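Local coordinates for glycoprotein (Chandipura virus, PDB 5MDM) that probably attaches the virus to host receptors and, as a class III fusion glycoprotein triggered by endosomal acidity, drives merger of viral and endosomal membranes, at residues A[218-229]-A[250-261]. Residues are numbered along the deposited sequence; the frame is centred on the assembly and turned at random.
Sequences CRLSYCGRNGIK and LPLFKECPAGTE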
ATOM      1  N   CYS A 218       0.023 -27.326  10.153  1.00 95.85           N
ATOM      2  CA  CYS A 218      -0.282 -28.525   9.371  1.00 93.92           C
ATOM      3  C   CYS A 218       0.718 -28.737   8.236  1.00 91.41           C
ATOM      4  O   CYS A 218       1.368 -27.798   7.793  1.00 80.82           O
ATOM      5  CB  CYS A 218      -1.720 -28.481   8.841  1.00 68.87           C
ATOM      6  SG  CYS A 218      -2.155 -26.952   7.987  1.00307.02           S
ATOM      7  N   ARG A 219       0.839 -29.979   7.776  1.00 94.76           N
ATOM      8  CA  ARG A 219       1.798 -30.338   6.730  1.00 81.33           C
ATOM      9  C   ARG A 219       1.238 -30.044   5.337  1.00 95.29           C
ATOM     10  O   ARG A 219       0.070 -30.322   5.059  1.00115.53           O
ATOM     11  CB  ARG A 219       2.135 -31.819   6.849  1.00 85.10           C
ATOM     12  CG  ARG A 219       3.403 -32.239   6.150  1.00 95.21           C
ATOM     13  CD  ARG A 219       3.727 -33.699   6.449  1.00 89.83           C
ATOM     14  NE  ARG A 219       2.890 -34.626   5.692  1.00 86.39           N
ATOM     15  CZ  ARG A 219       2.409 -35.760   6.187  1.00 89.79           C
ATOM     16  NH1 ARG A 219       2.678 -36.092   7.441  1.00 88.41           N
ATOM     17  NH2 ARG A 219       1.658 -36.556   5.437  1.00 97.58           N
ATOM     18  N   LEU A 220       2.065 -29.483   4.460  1.00 80.87           N
ATOM     19  CA  LEU A 220       1.616 -29.126   3.113  1.00 71.91           C
ATOM     20  C   LEU A 220       2.783 -29.089   2.136  1.00 74.13           C
ATOM     21  O   LEU A 220       3.878 -28.621   2.462  1.00 70.30           O
ATOM     22  CB  LEU A 220       0.878 -27.780   3.119  1.00 72.25           C
ATOM     23  CG  LEU A 220       0.233 -27.241   1.838  1.00 80.85           C
ATOM     24  CD1 LEU A 220      -0.926 -26.341   2.197  1.00 93.84           C
ATOM     25  CD2 LEU A 220       1.220 -26.460   0.995  1.00 85.11           C
ATOM     26  N   SER A 221       2.536 -29.592   0.933  1.00 82.55           N
ATOM     27  CA  SER A 221       3.550 -29.613  -0.108  1.00 82.93           C
ATOM     28  C   SER A 221       3.374 -28.399  -0.996  1.00 86.76           C
ATOM     29  O   SER A 221       2.331 -28.222  -1.624  1.00102.48           O
ATOM     30  CB  SER A 221       3.436 -30.882  -0.946  1.00 95.35           C
ATOM     31  OG  SER A 221       4.464 -30.932  -1.922  1.00 93.38           O
ATOM     32  N   TYR A 222       4.401 -27.563  -1.048  1.00 77.94           N
ATOM     33  CA  TYR A 222       4.316 -26.310  -1.780  1.00 81.11           C
ATOM     34  C   TYR A 222       5.482 -26.158  -2.746  1.00 79.61           C
ATOM     35  O   TYR A 222       6.642 -26.300  -2.359  1.00 78.84           O
ATOM     36  CB  TYR A 222       4.291 -25.135  -0.806  1.00 72.55           C
ATOM     37  CG  TYR A 222       3.965 -23.819  -1.454  1.00 71.06           C
ATOM     38  CD1 TYR A 222       2.699 -23.574  -1.965  1.00 80.17           C
ATOM     39  CD2 TYR A 222       4.918 -22.818  -1.553  1.00 70.86           C
ATOM     40  CE1 TYR A 222       2.388 -22.370  -2.558  1.00 87.86           C
ATOM     41  CE2 TYR A 222       4.616 -21.606  -2.145  1.00 81.58           C
ATOM     42  CZ  TYR A 222       3.350 -21.389  -2.646  1.00 90.28           C
ATOM     43  OH  TYR A 222       3.044 -20.187  -3.236  1.00100.37           O
ATOM     44  N   CYS A 223       5.160 -25.867  -4.001  1.00 76.85           N
ATOM     45  CA  CYS A 223       6.171 -25.675  -5.030  1.00 82.57           C
ATOM     46  C   CYS A 223       7.121 -26.862  -5.133  1.00 95.12           C
ATOM     47  O   CYS A 223       8.333 -26.692  -5.268  1.00 94.08           O
ATOM     48  CB  CYS A 223       6.951 -24.387  -4.782  1.00 74.04           C
ATOM     49  SG  CYS A 223       6.077 -22.898  -5.290  1.00107.92           S
ATOM     50  N   GLY A 224       6.562 -28.063  -5.049  1.00 98.90           N
ATOM     51  CA  GLY A 224       7.331 -29.272  -5.253  1.00 93.19           C
ATOM     52  C   GLY A 224       8.182 -29.694  -4.075  1.00 89.39           C
ATOM     53  O   GLY A 224       9.073 -30.528  -4.227  1.00 98.60           O
ATOM     54  N   ARG A 225       7.928 -29.131  -2.900  1.00 85.27           N
ATOM     55  CA  ARG A 225       8.635 -29.596  -1.707  1.00 83.91           C
ATOM     56  C   ARG A 225       7.830 -29.566  -0.408  1.00 75.01           C
ATOM     57  O   ARG A 225       6.939 -28.739  -0.228  1.00 85.50           O
ATOM     58  CB  ARG A 225      10.004 -28.924  -1.544  1.00 83.18           C
ATOM     59  CG  ARG A 225      10.028 -27.407  -1.487  1.00 91.09           C
ATOM     60  CD  ARG A 225      11.488 -26.963  -1.590  1.00104.18           C
ATOM     61  NE  ARG A 225      11.737 -25.564  -1.246  1.00108.05           N
ATOM     62  CZ  ARG A 225      11.716 -24.558  -2.116  1.00108.16           C
ATOM     63  NH1 ARG A 225      11.427 -24.781  -3.395  1.00111.07           N
ATOM     64  NH2 ARG A 225      11.975 -23.327  -1.702  1.00 95.31           N
ATOM     65  N   ASN A 226       8.149 -30.505   0.479  1.00 69.83           N
ATOM     66  CA  ASN A 226       7.424 -30.672   1.726  1.00 75.36           C
ATOM     67  C   ASN A 226       7.667 -29.512   2.657  1.00 75.60           C
ATOM     68  O   ASN A 226       8.779 -28.996   2.745  1.00 72.57           O
ATOM     69  CB  ASN A 226       7.851 -31.954   2.435  1.00 75.96           C
ATOM     70  CG  ASN A 226       7.583 -33.192   1.613  1.00 81.70           C
ATOM     71  OD1 ASN A 226       6.490 -33.377   1.069  1.00 82.94           O
ATOM     72  ND2 ASN A 226       8.586 -34.055   1.521  1.00 81.03           N
ATOM     73  N   GLY A 227       6.622 -29.108   3.361  1.00 75.95           N
ATOM     74  CA  GLY A 227       6.782 -28.093   4.372  1.00 66.77           C
ATOM     75  C   GLY A 227       5.614 -28.053   5.316  1.00 70.86           C
ATOM     76  O   GLY A 227       4.764 -28.939   5.331  1.00 89.30           O
ATOM     77  N   ILE A 228       5.578 -27.005   6.116  1.00 67.05           N
ATOM     78  CA  ILE A 228       4.506 -26.828   7.060  1.00 70.58           C
ATOM     79  C   ILE A 228       3.915 -25.438   6.901  1.00 72.11           C
ATOM     80  O   ILE A 228       4.640 -24.447   6.714  1.00 77.06           O
ATOM     81  CB  ILE A 228       4.997 -27.055   8.493  1.00 77.81           C
ATOM     82  CG1 ILE A 228       6.345 -26.361   8.703  1.00 74.27           C
ATOM     83  CG2 ILE A 228       5.143 -28.541   8.769  1.00 69.96           C
ATOM     84  CD1 ILE A 228       6.936 -26.575  10.078  1.00 69.13           C
ATOM     85  N   LYS A 229       2.589 -25.390   6.921  1.00 68.96           N
ATOM     86  CA  LYS A 229       1.860 -24.145   6.989  1.00 66.16           C
ATOM     87  C   LYS A 229       1.579 -23.841   8.451  1.00 67.58           C
ATOM     88  O   LYS A 229       1.017 -24.664   9.191  1.00 73.85           O
ATOM     89  CB  LYS A 229       0.552 -24.216   6.197  1.00 64.51           C
ATOM     90  CG  LYS A 229      -0.183 -22.885   6.118  1.00 65.09           C
ATOM     91  CD  LYS A 229      -1.585 -23.053   5.557  1.00 70.77           C
ATOM     92  CE  LYS A 229      -2.637 -22.601   6.560  1.00 92.73           C
ATOM     93  NZ  LYS A 229      -2.471 -23.276   7.885  1.00106.93           N
ATOM     94  N   LEU A 250       8.901 -33.759  10.444  1.00 79.85           N
ATOM     95  CA  LEU A 250       7.782 -33.578   9.519  1.00 79.68           C
ATOM     96  C   LEU A 250       6.545 -34.469   9.766  1.00 89.26           C
ATOM     97  O   LEU A 250       5.419 -33.963   9.782  1.00 96.10           O
ATOM     98  CB  LEU A 250       8.268 -33.701   8.069  1.00 71.88           C
ATOM     99  CG  LEU A 250       7.277 -33.356   6.959  1.00 73.16           C
ATOM    100  CD1 LEU A 250       6.871 -31.897   7.031  1.00 65.41           C
ATOM    101  CD2 LEU A 250       7.877 -33.669   5.608  1.00 72.50           C
ATOM    102  N   PRO A 251       6.739 -35.789   9.965  1.00 84.21           N
ATOM    103  CA  PRO A 251       5.567 -36.657  10.148  1.00 88.59           C
ATOM    104  C   PRO A 251       4.722 -36.353  11.387  1.00 93.73           C
ATOM    105  O   PRO A 251       3.611 -36.871  11.501  1.00112.13           O
ATOM    106  CB  PRO A 251       6.190 -38.048  10.277  1.00 90.16           C
ATOM    107  CG  PRO A 251       7.479 -37.941   9.567  1.00 70.55           C
ATOM    108  CD  PRO A 251       7.978 -36.584   9.897  1.00 76.78           C
ATOM    109  N   LEU A 252       5.234 -35.529  12.293  1.00 76.11           N
ATOM    110  CA  LEU A 252       4.504 -35.160  13.497  1.00 77.88           C
ATOM    111  C   LEU A 252       3.286 -34.297  13.191  1.00 87.78           C
ATOM    112  O   LEU A 252       2.460 -34.052  14.074  1.00 94.63           O
ATOM    113  CB  LEU A 252       5.423 -34.400  14.450  1.00 82.98           C
ATOM    114  CG  LEU A 252       6.144 -35.155  15.564  1.00 76.48           C
ATOM    115  CD1 LEU A 252       6.841 -36.359  15.010  1.00 72.44           C
ATOM    116  CD2 LEU A 252       7.138 -34.227  16.253  1.00 81.03           C
ATOM    117  N   PHE A 253       3.178 -33.832  11.948  1.00 86.79           N
ATOM    118  CA  PHE A 253       2.153 -32.853  11.595  1.00 94.96           C
ATOM    119  C   PHE A 253       1.107 -33.403  10.639  1.00 93.36           C
ATOM    120  O   PHE A 253       1.435 -34.035   9.638  1.00 86.33           O
ATOM    121  CB  PHE A 253       2.793 -31.580  11.030  1.00 81.31           C
ATOM    122  CG  PHE A 253       3.679 -30.881  12.007  1.00 77.19           C
ATOM    123  CD1 PHE A 253       5.017 -31.215  12.106  1.00 75.66           C
ATOM    124  CD2 PHE A 253       3.170 -29.908  12.847  1.00 86.55           C
ATOM    125  CE1 PHE A 253       5.834 -30.583  13.019  1.00 79.31           C
ATOM    126  CE2 PHE A 253       3.985 -29.271  13.758  1.00 88.35           C
ATOM    127  CZ  PHE A 253       5.318 -29.610  13.846  1.00 77.53           C
ATOM    128  N   LYS A 254      -0.155 -33.155  10.971  1.00 98.41           N
ATOM    129  CA  LYS A 254      -1.270 -33.569  10.136  1.00109.14           C
ATOM    130  C   LYS A 254      -1.159 -32.926   8.758  1.00106.20           C
ATOM    131  O   LYS A 254      -0.805 -31.749   8.639  1.00107.18           O
ATOM    132  CB  LYS A 254      -2.599 -33.178  10.799  1.00129.75           C
ATOM    133  CG  LYS A 254      -2.619 -31.760  11.395  1.00139.69           C
ATOM    134  CD  LYS A 254      -3.995 -31.397  11.951  1.00137.64           C
ATOM    135  CE  LYS A 254      -3.958 -30.123  12.792  1.00129.30           C
ATOM    136  NZ  LYS A 254      -3.575 -28.915  12.003  1.00122.84           N
ATOM    137  N   GLU A 255      -1.442 -33.706   7.720  1.00101.07           N
ATOM    138  CA  GLU A 255      -1.536 -33.176   6.366  1.00 96.61           C
ATOM    139  C   GLU A 255      -2.620 -32.101   6.330  1.00 95.19           C
ATOM    140  O   GLU A 255      -3.630 -32.203   7.033  1.00 96.78           O
ATOM    141  CB  GLU A 255      -1.876 -34.295   5.386  1.00113.09           C
ATOM    142  CG  GLU A 255      -1.949 -33.860   3.934  1.00131.15           C
ATOM    143  CD  GLU A 255      -0.684 -34.183   3.165  1.00145.66           C
ATOM    144  OE1 GLU A 255      -0.495 -35.367   2.805  1.00149.45           O
ATOM    145  OE2 GLU A 255       0.117 -33.255   2.922  1.00149.70           O
ATOM    146  N   CYS A 256      -2.410 -31.064   5.528  1.00 91.06           N
ATOM    147  CA  CYS A 256      -3.353 -29.954   5.489  1.00 89.71           C
ATOM    148  C   CYS A 256      -4.616 -30.314   4.724  1.00 95.94           C
ATOM    149  O   CYS A 256      -4.551 -31.037   3.732  1.00107.35           O
ATOM    150  CB  CYS A 256      -2.698 -28.697   4.909  1.00 81.16           C
ATOM    151  SG  CYS A 256      -1.787 -27.746   6.153  1.00 94.51           S
ATOM    152  N   PRO A 257      -5.773 -29.823   5.204  1.00 93.78           N
ATOM    153  CA  PRO A 257      -7.070 -29.967   4.545  1.00 92.29           C
ATOM    154  C   PRO A 257      -6.937 -29.690   3.058  1.00104.97           C
ATOM    155  O   PRO A 257      -6.266 -28.730   2.685  1.00114.89           O
ATOM    156  CB  PRO A 257      -7.896 -28.854   5.186  1.00102.65           C
ATOM    157  CG  PRO A 257      -7.341 -28.725   6.550  1.00100.20           C
ATOM    158  CD  PRO A 257      -5.877 -29.036   6.447  1.00101.17           C
ATOM    159  N   ALA A 258      -7.546 -30.524   2.225  1.00113.08           N
ATOM    160  CA  ALA A 258      -7.491 -30.327   0.785  1.00113.66           C
ATOM    161  C   ALA A 258      -7.934 -28.910   0.441  1.00114.28           C
ATOM    162  O   ALA A 258      -8.890 -28.392   1.020  1.00112.44           O
ATOM    163  CB  ALA A 258      -8.362 -31.350   0.074  1.00117.92           C
ATOM    164  N   GLY A 259      -7.212 -28.277  -0.474  1.00117.59           N
ATOM    165  CA  GLY A 259      -7.548 -26.934  -0.904  1.00124.84           C
ATOM    166  C   GLY A 259      -7.025 -25.862   0.029  1.00119.99           C
ATOM    167  O   GLY A 259      -7.417 -24.697  -0.069  1.00122.80           O
ATOM    168  N   THR A 260      -6.143 -26.257   0.942  1.00109.07           N
ATOM    169  CA  THR A 260      -5.493 -25.301   1.830  1.00 96.49           C
ATOM    170  C   THR A 260      -4.559 -24.424   1.015  1.00 88.49           C
ATOM    171  O   THR A 260      -3.768 -24.928   0.225  1.00 91.47           O
ATOM    172  CB  THR A 260      -4.670 -26.009   2.925  1.00 88.22           C
ATOM    173  OG1 THR A 260      -5.540 -26.768   3.770  1.00 93.05           O
ATOM    174  CG2 THR A 260      -3.932 -24.996   3.772  1.00 83.59           C
ATOM    175  N   GLU A 261      -4.654 -23.112   1.193  1.00 90.60           N
ATOM    176  CA  GLU A 261      -3.759 -22.200   0.493  1.00 96.63           C
ATOM    177  C   GLU A 261      -2.648 -21.666   1.406  1.00 89.17           C
ATOM    178  O   GLU A 261      -2.692 -21.830   2.625  1.00 84.87           O
ATOM    179  CB  GLU A 261      -4.546 -21.061  -0.174  1.00107.48           C
ATOM    180  CG  GLU A 261      -5.141 -21.437  -1.529  1.00117.24           C
ATOM    181  CD  GLU A 261      -6.067 -20.373  -2.094  1.00133.42           C
ATOM    182  OE1 GLU A 261      -6.488 -19.476  -1.332  1.00134.99           O
ATOM    183  OE2 GLU A 261      -6.377 -20.436  -3.304  1.00143.26           O
TER
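Arg219, on the outer strand of the β-hairpin 218-229, meets the loop 250-261 in a single parallel bridge, reinforced by a disulfide. The bridge lies along the outer edge of strand 218-222, whose other side pairs with strand 225-229 of the small antiparallel sheet. Arg219 N donates to Lys254 O (2.6 Å), and Arg219 O accepts from Cys256 N (2.6 Å), so one residue is gripped at both backbone polar atoms. Next to this bridge Cys218 SG and Cys256 SG are joined at 2.0 Å with a χ3 of 87°, locking the loop covalently to the first hairpin strand. By similarity the loop belongs to a trimerization region, though no other chain of this assembly touches either segment.

Among charged groups, Arg219 has CG trans to N (χ1 -161°), which lays CG against Leu250 CD1 (3.6 Å), the side chains crossing at about a right angle; the bend at χ3 turns the guanidinium so that NH2 reaches Glu255 OE1 (3.6 Å) in a long salt bridge, the two planes 77° apart.

Aliphatic contacts flank the bridge. Leu250 CD2 lies on Asn226 CB, while Ile228 CG2 sits over one face of the Phe253 ring. Farther along, Thr260 CG2 is met by both Leu220 CD1 (3.7 Å) and Lys229 CD (3.5 Å).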